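Local coordinates for putative branched-chain amino acid transport system substrate-binding protein (Rhodopseudomonas palustris, PDB 3TX6) that probably binds aromatic acids related to p-coumaric acid as the periplasmic component of an ABC transporter, at residues I10-T15 against V72-S77. Sequence-based numbering, arbitrary orientation.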
ATOM      1  N   ILE A  10      11.467 -11.191 -12.965  1.00 13.59           N
ATOM      2  CA  ILE A  10      10.477 -10.419 -12.224  1.00 12.52           C
ATOM      3  C   ILE A  10      10.426  -9.049 -12.868  1.00 13.52           C
ATOM      4  O   ILE A  10      11.423  -8.346 -12.928  1.00 14.85           O
ATOM      5  CB  ILE A  10      10.889 -10.255 -10.775  1.00 13.56           C
ATOM      6  CG1 ILE A  10      11.018 -11.644 -10.134  1.00 14.65           C
ATOM      7  CG2 ILE A  10       9.883  -9.382  -9.968  1.00 14.57           C
ATOM      8  CD1 ILE A  10      11.939 -11.694  -8.968  1.00 20.74           C
ATOM      9  N   GLY A  11       9.239  -8.671 -13.340  1.00 12.90           N
ATOM     10  CA  GLY A  11       9.023  -7.315 -13.826  1.00 11.56           C
ATOM     11  C   GLY A  11       8.248  -6.475 -12.854  1.00 13.30           C
ATOM     12  O   GLY A  11       7.237  -6.915 -12.293  1.00 15.60           O
ATOM     13  N   ILE A  12       8.707  -5.243 -12.690  0.50 12.48           N
ATOM     14  CA  ILE A  12       8.144  -4.314 -11.732  0.50 10.91           C
ATOM     15  C   ILE A  12       7.835  -3.001 -12.431  0.50 12.34           C
ATOM     16  O   ILE A  12       8.730  -2.393 -13.030  0.50 13.73           O
ATOM     17  CB  ILE A  12       9.118  -4.067 -10.583  0.50 10.04           C
ATOM     18  CG1 ILE A  12       9.576  -5.434 -10.009  0.50  9.57           C
ATOM     19  CG2 ILE A  12       8.467  -3.172  -9.512  0.50 11.16           C
ATOM     20  CD1 ILE A  12      10.439  -5.370  -8.775  0.50 11.29           C
ATOM     21  N   THR A  13       6.572  -2.563 -12.339  1.00 12.95           N
ATOM     22  CA  THR A  13       6.206  -1.230 -12.783  1.00 12.32           C
ATOM     23  C   THR A  13       5.752  -0.419 -11.596  1.00 12.05           C
ATOM     24  O   THR A  13       4.858  -0.834 -10.863  1.00 12.84           O
ATOM     25  CB  THR A  13       5.132  -1.240 -13.938  1.00 13.33           C
ATOM     26  OG1 THR A  13       4.955   0.110 -14.453  1.00 14.56           O
ATOM     27  CG2 THR A  13       3.822  -1.913 -13.573  1.00 15.69           C
ATOM     28  N   VAL A  14       6.426   0.715 -11.372  1.00 13.14           N
ATOM     29  CA  VAL A  14       6.091   1.594 -10.300  1.00 12.22           C
ATOM     30  C   VAL A  14       6.134   3.046 -10.768  1.00 12.59           C
ATOM     31  O   VAL A  14       6.515   3.343 -11.893  1.00 14.92           O
ATOM     32  CB  VAL A  14       7.028   1.371  -9.082  1.00 13.10           C
ATOM     33  CG1 VAL A  14       6.721   0.059  -8.363  1.00 16.27           C
ATOM     34  CG2 VAL A  14       8.488   1.508  -9.498  1.00 14.07           C
ATOM     35  N   THR A  15       5.686   3.932  -9.898  1.00 12.01           N
ATOM     36  CA  THR A  15       5.501   5.337 -10.256  1.00 13.67           C
ATOM     37  C   THR A  15       6.626   6.180  -9.657  1.00 14.46           C
ATOM     38  O   THR A  15       6.617   6.538  -8.461  1.00 15.63           O
ATOM     39  CB  THR A  15       4.147   5.838  -9.740  1.00 16.43           C
ATOM     40  OG1 THR A  15       3.102   4.941 -10.186  1.00 15.78           O
ATOM     41  CG2 THR A  15       3.918   7.314 -10.207  1.00 17.15           C
ATOM     42  N   VAL A  72       6.927 -13.524 -12.636  1.00 13.20           N
ATOM     43  CA  VAL A  72       6.107 -12.723 -11.704  1.00 13.26           C
ATOM     44  C   VAL A  72       6.155 -11.276 -12.144  1.00 13.37           C
ATOM     45  O   VAL A  72       7.221 -10.807 -12.594  1.00 14.53           O
ATOM     46  CB  VAL A  72       6.667 -12.814 -10.242  1.00 15.03           C
ATOM     47  CG1 VAL A  72       5.831 -12.043  -9.242  1.00 15.21           C
ATOM     48  CG2 VAL A  72       6.782 -14.284  -9.814  1.00 15.92           C
ATOM     49  N   ILE A  73       5.037 -10.569 -11.982  1.00 13.31           N
ATOM     50  CA  ILE A  73       4.996  -9.130 -12.199  1.00 13.44           C
ATOM     51  C   ILE A  73       4.497  -8.432 -10.944  1.00 12.75           C
ATOM     52  O   ILE A  73       3.720  -8.998 -10.164  1.00 14.64           O
ATOM     53  CB  ILE A  73       4.229  -8.750 -13.485  1.00 14.67           C
ATOM     54  CG1 ILE A  73       2.785  -9.047 -13.435  1.00 17.80           C
ATOM     55  CG2 ILE A  73       4.892  -9.371 -14.684  1.00 16.09           C
ATOM     56  CD1 ILE A  73       2.025  -8.542 -14.672  1.00 21.02           C
HETATM   57  N   MSE A  74       5.001  -7.223 -10.726  0.50 13.08           N
HETATM   58  CA  MSE A  74       4.689  -6.451  -9.536  0.50 12.04           C
HETATM   59  C   MSE A  74       4.337  -5.029  -9.930  0.50 12.36           C
HETATM   60  O   MSE A  74       4.827  -4.485 -10.901  0.50 13.13           O
HETATM   61  CB  MSE A  74       5.894  -6.349  -8.588  0.50 12.58           C
HETATM   62  CG  MSE A  74       6.502  -7.697  -8.258  0.50 15.64           C
HETATM   63 SE   MSE A  74       8.016  -7.535  -7.053  0.50 19.80          SE
HETATM   64  CE  MSE A  74       7.525  -5.842  -6.261  0.50 14.16           C
ATOM     65  N   GLY A  75       3.447  -4.431  -9.153  1.00 13.18           N
ATOM     66  CA  GLY A  75       3.149  -3.018  -9.290  1.00 14.27           C
ATOM     67  C   GLY A  75       1.662  -2.772  -9.195  1.00 12.82           C
ATOM     68  O   GLY A  75       0.872  -3.701  -8.937  1.00 12.52           O
ATOM     69  N   SER A  76       1.218  -1.542  -9.381  1.00 12.58           N
ATOM     70  CA  SER A  76       2.021  -0.341  -9.498  1.00 13.18           C
ATOM     71  C   SER A  76       1.941   0.352  -8.115  1.00 12.89           C
ATOM     72  O   SER A  76       1.684  -0.291  -7.127  1.00 14.21           O
ATOM     73  CB  SER A  76       1.475   0.525 -10.670  1.00 14.01           C
ATOM     74  OG  SER A  76       2.150   1.775 -10.798  1.00 14.49           O
ATOM     75  N   SER A  77       2.164   1.674  -8.086  1.00 12.52           N
ATOM     76  CA  SER A  77       2.277   2.419  -6.832  1.00 14.09           C
ATOM     77  C   SER A  77       0.937   2.974  -6.315  1.00 12.98           C
ATOM     78  O   SER A  77       0.795   3.321  -5.147  1.00 14.26           O
ATOM     79  CB  SER A  77       3.264   3.587  -7.004  1.00 14.57           C
ATOM     80  OG  SER A  77       4.562   3.101  -7.362  1.00 14.08           O
TER
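Parallel neighbours in the sheet of one lobe of a periplasmic-binding-protein fold, strands 8-14 and 72-75 run side by side toward the ligand cleft. The donors alternate between the two strands: G11 N donates to V72 O, M74 N to G11 O at 2.7 Å, and T13 N to M74 O. I73 turns its end away from G11 and packs on helices 54-67 and 79-92. On the other face the selenomethionine M74 lies alongside I12, its SE 3.7 Å from I12 CD1, and crosses I10, whose CG2 is 3.9 Å from SE. Bent at its third torsion, M74 touches both isoleucines, while M74 and I10 also pack on F291 of helix 282-304. At G75 a CB would strike T13 O, and a cis peptide then leads into S76. T13 O has no hydrogen-bond partner, although S76 CA lies 3.2 Å from it. The small hydroxyls of T13, T15 and S76 gather around the carboxylate of D50, each hydrogen-bonded to it. S77 belongs to the pocket of 3-(4-hydroxyphenyl)pyruvic acid, its side chain about 6 Å from the ligand. S77 OG, hydrogen-bonded to E27, sits beside its own N (chi1 -60°) and accepts the N-H of T15, N to OG 2.9 Å, nearly straight at 164°.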